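Local coordinates for beta-N-acetylhexosaminidase (Beutenbergia cavernae, PDB 5BU9), which probably hydrolyses terminal non-reducing N-acetyl-D-hexosamine residues from N-acetyl-beta-D-hexosaminides, as a member of glycosyl hydrolase family 3, at residues N39-G44 / A77-G82; L14-T19 / I295-A300; I126-A131 / E180-H185; R45-V50 / V87-G92. All blocks are in the same frame, centred on the assembly; numbering follows the deposited sequence.

Contact 1: residues N39-G44 / A77-G82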
loop_
_atom_site.group_PDB
_atom_site.type_symbol
_atom_site.label_atom_id
_atom_site.label_comp_id
_atom_site.label_asym_id
_atom_site.label_seq_id
_atom_site.Cartn_x
_atom_site.Cartn_y
_atom_site.Cartn_z
ATOM N N ASN A 39 -3.323 -1.949 -11.811
ATOM C CA ASN A 39 -3.887 -1.410 -10.591
ATOM C C ASN A 39 -3.718 0.098 -10.578
ATOM O O ASN A 39 -2.756 0.605 -11.135
ATOM C CB ASN A 39 -3.219 -2.013 -9.358
ATOM C CG ASN A 39 -3.093 -3.521 -9.438
ATOM O OD1 ASN A 39 -4.073 -4.242 -9.298
ATOM N ND2 ASN A 39 -1.872 -4.004 -9.669
ATOM N N VAL A 40 -4.649 0.804 -9.928
ATOM C CA VAL A 40 -4.575 2.247 -9.830
ATOM C C VAL A 40 -4.777 2.735 -8.404
ATOM O O VAL A 40 -5.277 2.027 -7.532
ATOM C CB VAL A 40 -5.578 2.921 -10.777
ATOM C CG1 VAL A 40 -5.242 2.592 -12.213
ATOM C CG2 VAL A 40 -6.969 2.460 -10.467
ATOM N N PHE A 41 -4.367 3.971 -8.190
ATOM C CA PHE A 41 -4.412 4.584 -6.894
ATOM C C PHE A 41 -4.902 6.018 -7.075
ATOM O O PHE A 41 -4.354 6.755 -7.878
ATOM C CB PHE A 41 -3.026 4.564 -6.238
ATOM C CG PHE A 41 -2.941 5.396 -5.010
ATOM C CD1 PHE A 41 -3.347 4.888 -3.785
ATOM C CD2 PHE A 41 -2.487 6.710 -5.071
ATOM C CE1 PHE A 41 -3.282 5.682 -2.630
ATOM C CE2 PHE A 41 -2.408 7.499 -3.930
ATOM C CZ PHE A 41 -2.818 6.977 -2.703
ATOM N N LEU A 42 -5.918 6.426 -6.333
ATOM C CA LEU A 42 -6.396 7.822 -6.406
ATOM C C LEU A 42 -5.684 8.701 -5.381
ATOM O O LEU A 42 -5.800 8.455 -4.173
ATOM C CB LEU A 42 -7.915 7.874 -6.196
ATOM C CG LEU A 42 -8.744 7.641 -7.461
ATOM C CD1 LEU A 42 -8.634 6.254 -7.975
ATOM C CD2 LEU A 42 -10.205 7.991 -7.203
ATOM N N ALA A 43 -4.958 9.719 -5.863
ATOM C CA ALA A 43 -4.027 10.494 -5.034
ATOM C C ALA A 43 -4.552 11.879 -4.723
ATOM O O ALA A 43 -5.462 12.360 -5.389
ATOM C CB ALA A 43 -2.680 10.622 -5.713
ATOM N N GLY A 44 -3.940 12.526 -3.734
ATOM C CA GLY A 44 -4.250 13.905 -3.380
ATOM C C GLY A 44 -5.307 14.097 -2.308
ATOM O O GLY A 44 -5.361 13.334 -1.350
ATOM N N ALA A 77 -7.354 1.649 -5.452
ATOM C CA ALA A 77 -6.980 1.959 -4.091
ATOM C C ALA A 77 -7.016 3.433 -3.860
ATOM O O ALA A 77 -6.882 4.209 -4.811
ATOM C CB ALA A 77 -5.555 1.437 -3.803
ATOM N N THR A 78 -7.159 3.834 -2.600
ATOM C CA THR A 78 -6.835 5.211 -2.224
ATOM C C THR A 78 -6.338 5.195 -0.775
ATOM O O THR A 78 -6.306 4.144 -0.132
ATOM C CB THR A 78 -8.037 6.195 -2.405
ATOM O OG1 THR A 78 -7.590 7.528 -2.168
ATOM C CG2 THR A 78 -9.142 5.898 -1.429
ATOM N N ASP A 79 -5.915 6.352 -0.288
ATOM C CA ASP A 79 -5.513 6.535 1.111
ATOM C C ASP A 79 -6.657 7.052 1.958
ATOM O O ASP A 79 -6.797 8.288 2.091
ATOM C CB ASP A 79 -4.361 7.551 1.237
ATOM C CG ASP A 79 -2.979 6.930 1.040
ATOM O OD1 ASP A 79 -2.856 5.687 0.884
ATOM O OD2 ASP A 79 -2.003 7.712 1.052
ATOM N N GLN A 80 -7.454 6.153 2.555
ATOM C CA GLN A 80 -8.592 6.611 3.362
ATOM C C GLN A 80 -8.388 6.148 4.811
ATOM O O GLN A 80 -9.085 5.277 5.287
ATOM C CB GLN A 80 -9.926 6.103 2.784
ATOM C CG GLN A 80 -11.191 6.867 3.283
ATOM C CD GLN A 80 -11.476 8.173 2.519
ATOM O OE1 GLN A 80 -10.564 8.800 2.004
ATOM N NE2 GLN A 80 -12.751 8.563 2.428
ATOM N N GLU A 81 -7.410 6.728 5.499
ATOM C CA GLU A 81 -7.136 6.376 6.903
ATOM C C GLU A 81 -8.082 7.098 7.833
ATOM O O GLU A 81 -8.519 6.537 8.837
ATOM C CB GLU A 81 -5.692 6.731 7.316
ATOM C CG GLU A 81 -4.578 6.023 6.527
ATOM C CD GLU A 81 -3.204 6.626 6.798
ATOM O OE1 GLU A 81 -2.967 7.192 7.888
ATOM O OE2 GLU A 81 -2.356 6.571 5.897
ATOM N N GLY A 82 -8.377 8.355 7.489
ATOM C CA GLY A 82 -9.027 9.281 8.403
ATOM C C GLY A 82 -8.116 10.414 8.871
ATOM O O GLY A 82 -6.879 10.316 8.775
#
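Phe41 packs against Ala77, Thr78 and Asp79. CG is anti to the backbone N (chi1 169°), and the CD1-CE1 side of the ring runs past Ala77 and Thr78 to Asp79. CE1 comes within 3.5 Å of Asp79 OD1. The carboxylate carbon of Asp79 lies in the ring plane, at the edge, and the two planes are turned 73° apart. Nearer the backbone, Phe41 CD1 touches Ala77 CB at 4.1 Å.

The main chains pair as parallel strands. Ala77 N donates to Val40 O at 3.0 Å, and Leu42 N donates to Ala77 O at 2.9 Å. Phe41 CA adds a C-H...O contact to that same oxygen of Ala77. On the other sheet face, Thr78 OG1 donates to Leu42 O at 2.8 Å.

The second shell fits a TIM barrel. Met16 of strand 15-20 touches both Phe41 and Ala77 on the inner side. Leu42 points outward and rests on helix 50-61. Beyond the ring, Asp79 OD1 hydrogen-bonds a bound glycerol and has a long, weak ion pair with Lys184, while Glu81 makes salt bridges to Lys184 and Arg154.

The aromatic C-H edge carries a slight positive charge, which would suit the carboxylate beside it. Asp79 OD1 thus has the ring edge as well as a glycerol, probably from the crystallisation liquor, for neighbours.

Contact 2: residues L14-T19 / I295-A300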
loop_
_atom_site.group_PDB
_atom_site.type_symbol
_atom_site.label_atom_id
_atom_site.label_comp_id
_atom_site.label_asym_id
_atom_site.label_seq_id
_atom_site.Cartn_x
_atom_site.Cartn_y
_atom_site.Cartn_z
ATOM N N LEU A 14 2.022 -6.118 -11.473
ATOM C CA LEU A 14 2.922 -5.814 -10.348
ATOM C C LEU A 14 3.089 -4.307 -10.102
ATOM O O LEU A 14 3.938 -3.882 -9.302
ATOM C CB LEU A 14 4.298 -6.461 -10.585
ATOM C CG LEU A 14 4.306 -7.951 -10.963
ATOM C CD1 LEU A 14 5.747 -8.453 -10.979
ATOM C CD2 LEU A 14 3.446 -8.785 -9.997
ATOM N N PHE A 15 2.280 -3.492 -10.781
ATOM C CA PHE A 15 2.350 -2.044 -10.594
ATOM C C PHE A 15 1.011 -1.414 -10.210
ATOM O O PHE A 15 -0.059 -1.868 -10.627
ATOM C CB PHE A 15 2.881 -1.367 -11.853
ATOM C CG PHE A 15 4.359 -1.534 -12.052
ATOM C CD1 PHE A 15 4.872 -2.695 -12.628
ATOM C CD2 PHE A 15 5.236 -0.537 -11.676
ATOM C CE1 PHE A 15 6.232 -2.858 -12.822
ATOM C CE2 PHE A 15 6.609 -0.682 -11.868
ATOM C CZ PHE A 15 7.109 -1.842 -12.445
HETATM N N MSE A 16 1.092 -0.365 -9.397
HETATM C CA MSE A 16 -0.070 0.430 -9.047
HETATM C C MSE A 16 0.234 1.893 -9.397
HETATM O O MSE A 16 1.096 2.519 -8.781
HETATM C CB MSE A 16 -0.439 0.254 -7.565
HETATM C CG MSE A 16 -1.773 0.948 -7.185
HETATM SE SE MSE A 16 -2.281 0.664 -5.322
HETATM C CE MSE A 16 -3.259 -1.000 -5.533
ATOM N N VAL A 17 -0.442 2.442 -10.408
ATOM C CA VAL A 17 -0.067 3.794 -10.866
ATOM C C VAL A 17 -1.097 4.812 -10.415
ATOM O O VAL A 17 -2.311 4.566 -10.460
ATOM C CB VAL A 17 0.145 3.849 -12.386
ATOM C CG1 VAL A 17 -1.111 3.448 -13.120
ATOM C CG2 VAL A 17 0.533 5.245 -12.789
ATOM N N GLY A 18 -0.594 5.940 -9.932
ATOM C CA GLY A 18 -1.427 6.990 -9.381
ATOM C C GLY A 18 -2.160 7.765 -10.451
ATOM O O GLY A 18 -1.747 7.778 -11.605
ATOM N N THR A 19 -3.294 8.346 -10.067
ATOM C CA THR A 19 -3.955 9.421 -10.809
ATOM C C THR A 19 -4.506 10.344 -9.736
ATOM O O THR A 19 -4.748 9.926 -8.600
ATOM C CB THR A 19 -5.104 8.923 -11.734
ATOM O OG1 THR A 19 -5.690 10.037 -12.392
ATOM C CG2 THR A 19 -6.200 8.246 -10.954
ATOM N N ILE A 295 3.440 -5.659 -5.471
ATOM C CA ILE A 295 2.949 -4.458 -6.150
ATOM C C ILE A 295 3.832 -3.242 -5.826
ATOM O O ILE A 295 4.020 -2.884 -4.661
ATOM C CB ILE A 295 1.457 -4.178 -5.801
ATOM C CG1 ILE A 295 0.542 -5.302 -6.311
ATOM C CG2 ILE A 295 1.027 -2.786 -6.341
ATOM C CD1 ILE A 295 -0.973 -5.124 -5.917
ATOM N N VAL A 296 4.388 -2.636 -6.870
ATOM C CA VAL A 296 5.207 -1.448 -6.744
ATOM C C VAL A 296 4.298 -0.235 -6.890
ATOM O O VAL A 296 3.654 -0.035 -7.940
ATOM C CB VAL A 296 6.321 -1.448 -7.793
ATOM C CG1 VAL A 296 7.191 -0.189 -7.669
ATOM C CG2 VAL A 296 7.177 -2.741 -7.662
ATOM N N LEU A 297 4.211 0.564 -5.834
ATOM C CA LEU A 297 3.320 1.711 -5.826
ATOM C C LEU A 297 4.013 2.894 -6.502
ATOM O O LEU A 297 5.090 3.301 -6.079
ATOM C CB LEU A 297 2.911 2.047 -4.395
ATOM C CG LEU A 297 1.971 3.247 -4.229
ATOM C CD1 LEU A 297 0.672 3.015 -4.964
ATOM C CD2 LEU A 297 1.735 3.551 -2.753
ATOM N N VAL A 298 3.427 3.418 -7.577
ATOM C CA VAL A 298 3.980 4.588 -8.291
ATOM C C VAL A 298 2.897 5.679 -8.317
ATOM O O VAL A 298 2.247 5.889 -9.326
ATOM C CB VAL A 298 4.448 4.195 -9.714
ATOM C CG1 VAL A 298 5.244 5.302 -10.358
ATOM C CG2 VAL A 298 5.299 2.928 -9.651
ATOM N N SER A 299 2.690 6.355 -7.184
ATOM C CA SER A 299 1.521 7.217 -6.989
ATOM C C SER A 299 1.800 8.700 -7.218
ATOM O O SER A 299 1.196 9.315 -8.095
ATOM C CB SER A 299 0.964 7.019 -5.579
ATOM O OG SER A 299 2.010 7.065 -4.603
ATOM N N ALA A 300 2.721 9.266 -6.433
ATOM C CA ALA A 300 2.968 10.709 -6.451
ATOM C C ALA A 300 3.346 11.154 -7.861
ATOM O O ALA A 300 2.829 12.140 -8.363
ATOM C CB ALA A 300 4.096 11.107 -5.416
#
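Met16, present as selenomethionine, and Ile295 meet closely, with Met16 CB 3.6 Å from Ile295 CG2. The Met16 CG is anti to its backbone N (chi1 -173°) and lies near Leu297 CD1. The selenium, further out, is 3.8 Å from the same Leu297 CD1. These side chains share the inner face of the sheet, where Phe41 also touches Met16.

Phe15, Val296 and Val298 occupy the outer face. Phe15 and Val296 lie side by side and point the same way. The ring edge of Phe15 faces Val298, with CD2 4.0 Å from CG2. Helix 305-318 covers this face through Met308, which touches both Phe15 and Val296.

Four backbone hydrogen bonds join the segments, and the strand axes run 13° apart. The pairing is parallel and joins the first and last strands of the TIM barrel, which closes the barrel. Val296 N donates to Leu14 O at 2.8 Å, and Val298 N donates to Met16 O at the same length. Gly18 N donates to Val298 O at 2.9 Å, from 36° above the carbonyl plane.

Past Gly18 the contact loosens. Side-chain packing ends, and Thr19 and Ala300 make no contact across. Thr19 turns to Thr23 and Glu25, Ser299 N bonds Asp269, and Ala300 lies exposed at the surface.

Contact 3: residues I126-A131 / E180-H185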
loop_
_atom_site.group_PDB
_atom_site.type_symbol
_atom_site.label_atom_id
_atom_site.label_comp_id
_atom_site.label_asym_id
_atom_site.label_seq_id
_atom_site.Cartn_x
_atom_site.Cartn_y
_atom_site.Cartn_z
ATOM N N ILE A 126 -13.954 2.300 -5.163
ATOM C CA ILE A 126 -12.731 1.888 -4.476
ATOM C C ILE A 126 -12.925 0.453 -3.982
ATOM O O ILE A 126 -13.983 0.150 -3.425
ATOM C CB ILE A 126 -12.426 2.832 -3.280
ATOM C CG1 ILE A 126 -12.218 4.255 -3.783
ATOM C CG2 ILE A 126 -11.273 2.284 -2.396
ATOM C CD1 ILE A 126 -11.018 4.407 -4.665
ATOM N N ASN A 127 -11.934 -0.425 -4.161
ATOM C CA ASN A 127 -12.012 -1.757 -3.546
ATOM C C ASN A 127 -10.779 -2.084 -2.719
ATOM O O ASN A 127 -10.666 -3.180 -2.197
ATOM C CB ASN A 127 -12.228 -2.861 -4.595
ATOM C CG ASN A 127 -11.174 -2.851 -5.691
ATOM O OD1 ASN A 127 -10.049 -2.383 -5.496
ATOM N ND2 ASN A 127 -11.553 -3.337 -6.870
ATOM N N LEU A 128 -9.844 -1.142 -2.609
ATOM C CA LEU A 128 -8.698 -1.372 -1.746
ATOM C C LEU A 128 -8.382 -0.101 -0.981
ATOM O O LEU A 128 -8.261 0.972 -1.581
ATOM C CB LEU A 128 -7.479 -1.837 -2.556
ATOM C CG LEU A 128 -6.289 -2.249 -1.694
ATOM C CD1 LEU A 128 -6.659 -3.468 -0.812
ATOM C CD2 LEU A 128 -5.076 -2.546 -2.567
ATOM N N ASN A 129 -8.284 -0.216 0.345
ATOM C CA ASN A 129 -7.867 0.913 1.188
ATOM C C ASN A 129 -6.416 0.712 1.639
ATOM O O ASN A 129 -6.078 -0.329 2.207
ATOM C CB ASN A 129 -8.803 1.052 2.400
ATOM C CG ASN A 129 -8.710 2.422 3.083
ATOM O OD1 ASN A 129 -7.937 3.277 2.677
ATOM N ND2 ASN A 129 -9.526 2.630 4.136
ATOM N N LEU A 130 -5.556 1.697 1.388
ATOM C CA LEU A 130 -4.195 1.645 1.936
ATOM C C LEU A 130 -4.242 2.124 3.398
ATOM O O LEU A 130 -3.837 3.250 3.747
ATOM C CB LEU A 130 -3.209 2.473 1.079
ATOM C CG LEU A 130 -3.206 2.190 -0.428
ATOM C CD1 LEU A 130 -2.007 2.867 -1.086
ATOM C CD2 LEU A 130 -3.190 0.690 -0.737
ATOM N N ALA A 131 -4.740 1.230 4.245
ATOM C CA ALA A 131 -4.987 1.477 5.668
ATOM C C ALA A 131 -5.506 0.127 6.162
ATOM O O ALA A 131 -5.964 -0.646 5.350
ATOM C CB ALA A 131 -6.027 2.617 5.874
ATOM N N GLU A 180 -11.001 -4.310 0.653
ATOM C CA GLU A 180 -9.861 -4.932 1.311
ATOM C C GLU A 180 -8.955 -3.863 1.876
ATOM O O GLU A 180 -9.002 -2.716 1.431
ATOM C CB GLU A 180 -9.080 -5.840 0.352
ATOM C CG GLU A 180 -9.596 -7.300 0.347
ATOM C CD GLU A 180 -9.346 -8.051 1.673
ATOM O OE1 GLU A 180 -9.742 -9.245 1.754
ATOM O OE2 GLU A 180 -8.754 -7.459 2.622
ATOM N N THR A 181 -8.133 -4.240 2.852
ATOM C CA THR A 181 -7.228 -3.291 3.487
ATOM C C THR A 181 -5.762 -3.677 3.254
ATOM O O THR A 181 -5.459 -4.806 2.860
ATOM C CB THR A 181 -7.509 -3.206 4.983
ATOM O OG1 THR A 181 -7.687 -4.531 5.503
ATOM C CG2 THR A 181 -8.794 -2.383 5.229
ATOM N N VAL A 182 -4.872 -2.711 3.443
ATOM C CA VAL A 182 -3.435 -2.941 3.394
ATOM C C VAL A 182 -2.824 -2.494 4.710
ATOM O O VAL A 182 -2.809 -1.311 4.988
ATOM C CB VAL A 182 -2.816 -2.175 2.242
ATOM C CG1 VAL A 182 -1.306 -2.440 2.179
ATOM C CG2 VAL A 182 -3.536 -2.556 0.914
ATOM N N ILE A 183 -2.343 -3.405 5.550
ATOM C CA ILE A 183 -1.779 -2.930 6.822
ATOM C C ILE A 183 -0.398 -2.328 6.526
ATOM O O ILE A 183 0.335 -2.832 5.669
ATOM C CB ILE A 183 -1.745 -4.056 7.891
ATOM C CG1 ILE A 183 -0.957 -5.260 7.411
ATOM C CG2 ILE A 183 -3.163 -4.515 8.222
ATOM C CD1 ILE A 183 -0.712 -6.237 8.522
ATOM N N LYS A 184 -0.065 -1.217 7.173
ATOM C CA LYS A 184 1.158 -0.469 6.824
ATOM C C LYS A 184 1.756 0.179 8.096
ATOM O O LYS A 184 1.017 0.374 9.066
ATOM C CB LYS A 184 0.821 0.565 5.759
ATOM C CG LYS A 184 -0.135 1.681 6.204
ATOM C CD LYS A 184 -0.493 2.514 4.982
ATOM C CE LYS A 184 -1.151 3.818 5.353
ATOM N NZ LYS A 184 -1.617 4.608 4.142
ATOM N N HIS A 185 3.058 0.471 8.152
ATOM C CA HIS A 185 4.065 0.185 7.130
ATOM C C HIS A 185 5.133 -0.735 7.709
ATOM O O HIS A 185 5.927 -0.312 8.541
ATOM C CB HIS A 185 4.759 1.482 6.643
ATOM C CG HIS A 185 3.837 2.636 6.409
ATOM N ND1 HIS A 185 3.170 3.278 7.431
ATOM C CD2 HIS A 185 3.503 3.294 5.269
ATOM C CE1 HIS A 185 2.453 4.270 6.929
ATOM N NE2 HIS A 185 2.643 4.309 5.619
#
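Val182 fits between Leu128 and Leu130 where two neighbouring parallel strands of the TIM barrel meet. Its CG2 lies 3.7 Å from both Leu128 CD1 and Leu130 CD2. The Leu128 side chain crosses it at about a right angle, while that of Leu130 lies alongside and points the same way. Met229 of strand 227-230 also touches Val182 and Leu130.

Glu180 covers the start of the pairing. Its CB packs on Leu128 CD1 at 3.6 Å, and its O accepts from Asn129 N at 2.8 Å in a nearly straight bond (175°). The carboxylate leads away from segment 126-131 to a salt bridge with Arg175.

Ala131 ends the pairing. Leu130 is the centre of an inverse gamma turn, which brings Ala131 O back to Val182 N at 3.0 Å. That amide also has a weak bond to Asn129 O, so two carbonyls share one N-H.

From the other strand, the Lys184 side chain, extended beyond CG, reaches Leu130. Besides Glu81, its NZ has a bound glycerol as a hydrogen-bond partner. NZ donates to Leu130 O at 2.6 Å from a point 37° above the carbonyl plane.

Contact 4: residues R45-V50 / V87-G92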
loop_
_atom_site.group_PDB
_atom_site.type_symbol
_atom_site.label_atom_id
_atom_site.label_comp_id
_atom_site.label_asym_id
_atom_site.label_seq_id
_atom_site.Cartn_x
_atom_site.Cartn_y
_atom_site.Cartn_z
ATOM N N ARG A 45 -6.125 15.136 -2.448
ATOM C CA ARG A 45 -7.272 15.381 -1.564
ATOM C C ARG A 45 -8.370 15.842 -2.509
ATOM O O ARG A 45 -8.239 16.840 -3.218
ATOM C CB ARG A 45 -6.994 16.424 -0.434
ATOM C CG ARG A 45 -5.809 16.077 0.564
ATOM C CD ARG A 45 -6.016 14.780 1.407
ATOM N NE ARG A 45 -4.931 14.521 2.372
ATOM C CZ ARG A 45 -3.898 13.673 2.201
ATOM N NH1 ARG A 45 -2.962 13.556 3.149
ATOM N NH2 ARG A 45 -3.768 12.937 1.096
ATOM N N SER A 46 -9.417 15.042 -2.580
ATOM C CA SER A 46 -10.563 15.358 -3.399
ATOM C C SER A 46 -11.768 15.641 -2.536
ATOM O O SER A 46 -12.028 14.945 -1.552
ATOM C CB SER A 46 -10.880 14.220 -4.350
ATOM O OG SER A 46 -12.048 14.543 -5.066
ATOM N N ASN A 47 -12.505 16.669 -2.920
ATOM C CA ASN A 47 -13.730 17.058 -2.238
ATOM C C ASN A 47 -14.912 16.849 -3.170
ATOM O O ASN A 47 -16.006 17.353 -2.916
ATOM C CB ASN A 47 -13.657 18.525 -1.817
ATOM C CG ASN A 47 -14.484 18.832 -0.595
ATOM O OD1 ASN A 47 -14.404 18.118 0.410
ATOM N ND2 ASN A 47 -15.270 19.923 -0.659
ATOM N N ALA A 48 -14.699 16.132 -4.267
ATOM C CA ALA A 48 -15.722 16.098 -5.308
ATOM C C ALA A 48 -16.931 15.261 -4.865
ATOM O O ALA A 48 -18.051 15.539 -5.264
ATOM C CB ALA A 48 -15.148 15.577 -6.605
ATOM N N GLY A 49 -16.702 14.283 -4.001
ATOM C CA GLY A 49 -17.780 13.444 -3.512
ATOM C C GLY A 49 -17.876 12.081 -4.182
ATOM O O GLY A 49 -17.137 11.782 -5.128
ATOM N N VAL A 50 -18.808 11.264 -3.698
ATOM C CA VAL A 50 -18.899 9.857 -4.091
ATOM C C VAL A 50 -19.180 9.667 -5.581
ATOM O O VAL A 50 -18.442 8.957 -6.263
ATOM C CB VAL A 50 -19.962 9.132 -3.250
ATOM C CG1 VAL A 50 -20.285 7.799 -3.872
ATOM C CG2 VAL A 50 -19.449 8.925 -1.836
ATOM N N VAL A 87 -8.120 10.908 1.461
ATOM C CA VAL A 87 -8.051 11.455 0.121
ATOM C C VAL A 87 -9.462 11.832 -0.348
ATOM O O VAL A 87 -9.649 12.832 -1.027
ATOM C CB VAL A 87 -7.405 10.477 -0.862
ATOM C CG1 VAL A 87 -7.639 10.975 -2.301
ATOM C CG2 VAL A 87 -5.890 10.288 -0.555
ATOM N N LEU A 88 -10.453 11.025 0.008
ATOM C CA LEU A 88 -11.789 11.203 -0.556
ATOM C C LEU A 88 -12.721 11.830 0.471
ATOM O O LEU A 88 -13.051 11.236 1.513
ATOM C CB LEU A 88 -12.337 9.862 -1.063
ATOM C CG LEU A 88 -11.506 9.259 -2.213
ATOM C CD1 LEU A 88 -12.032 7.886 -2.623
ATOM C CD2 LEU A 88 -11.439 10.208 -3.424
ATOM N N ARG A 89 -13.159 13.033 0.152
ATOM C CA ARG A 89 -13.962 13.823 1.063
ATOM C C ARG A 89 -15.099 14.449 0.282
ATOM O O ARG A 89 -15.088 14.403 -0.942
ATOM C CB ARG A 89 -13.089 14.894 1.746
ATOM C CG ARG A 89 -13.475 15.190 3.191
ATOM C CD ARG A 89 -12.792 16.442 3.701
ATOM N NE ARG A 89 -11.353 16.383 3.458
ATOM C CZ ARG A 89 -10.493 15.721 4.230
ATOM N NH1 ARG A 89 -9.180 15.724 3.941
ATOM N NH2 ARG A 89 -10.951 15.063 5.299
ATOM N N GLY A 90 -16.088 15.019 0.973
ATOM C CA GLY A 90 -17.138 15.755 0.292
ATOM C C GLY A 90 -18.475 15.037 0.300
ATOM O O GLY A 90 -18.690 14.165 1.144
ATOM N N PRO A 91 -19.377 15.395 -0.644
ATOM C CA PRO A 91 -20.737 14.825 -0.683
ATOM C C PRO A 91 -20.764 13.290 -0.713
ATOM O O PRO A 91 -20.236 12.655 -1.635
ATOM C CB PRO A 91 -21.327 15.422 -1.965
ATOM C CG PRO A 91 -20.586 16.740 -2.105
ATOM C CD PRO A 91 -19.178 16.422 -1.688
ATOM N N GLY A 92 -21.364 12.704 0.322
ATOM C CA GLY A 92 -21.472 11.254 0.441
ATOM C C GLY A 92 -20.351 10.589 1.231
ATOM O O GLY A 92 -20.393 9.388 1.479
HETATM O O HOH W 1 -14.318 13.075 -3.200
#
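Ser46 and Arg89 link the two loops through their main chains. Ser46 N donates to Val87 O at 2.7 Å, and Arg89 N donates to Ser46 O at 2.8 Å. Further on, Val50 N donates to Pro91 O at 2.9 Å, nearly along the C=O axis. Gly49 is the N-cap residue of helix 50-61, so Pro91 takes up an amide at the very start of that helix.

One water adds a bridge. It accepts from Gly49 N at 2.8 Å and donates to Arg89 O at 2.7 Å. The direct bond from Gly49 N to Arg89 O is long and weak. Within its own loop, Ser46 OG accepts from Ala48 N, forming an ST turn.

Side-chain van der Waals contacts are lighter. Arg45 crosses Val87 at about a right angle, with NH2 3.8 Å from CG2. Asn47 OD1 sits near Arg89 CB. Val50 CG2 is anti to its carbonyl carbon (CG1 at chi1 166°) and meets Gly92 O at 3.5 Å. On the buried side, Leu88 packs on Leu121 of helix 107-123, and its O accepts from the side chains of Gln80 and Gln86.

Two like charges lie near each other: Arg45 NE is 4.7 Å from Arg89 NH1, which may repel mildly. The two guanidinium planes are 65° apart. The polar links between the loops are thus backbone bonds and one bridging water, and the arginine side chains add no bond across.

Contacts 1, 2 and 3 share one curled sheet, the barrel of the family 3 N-terminal domain. Strand 39-43 lies between strands 15-20 and 75-82, so contacts 1 and 2 adjoin, with centres about 10 Å apart. Contact 3 follows beyond strand 75-82, about 9 Å from contact 1, and Glu81 and Lys184 join the two. Contact 2 joins the chain's first strand to its last and spans the other three. Contact 4 lies in loops after strands 39-43 and 85-86, and its segments alternate with those of contact 1. The Lys184-His185 pair, as in family 3 N-acetylhexosaminidases, and a glycerol, probably from the crystallisation liquor, are consistent with an active site here.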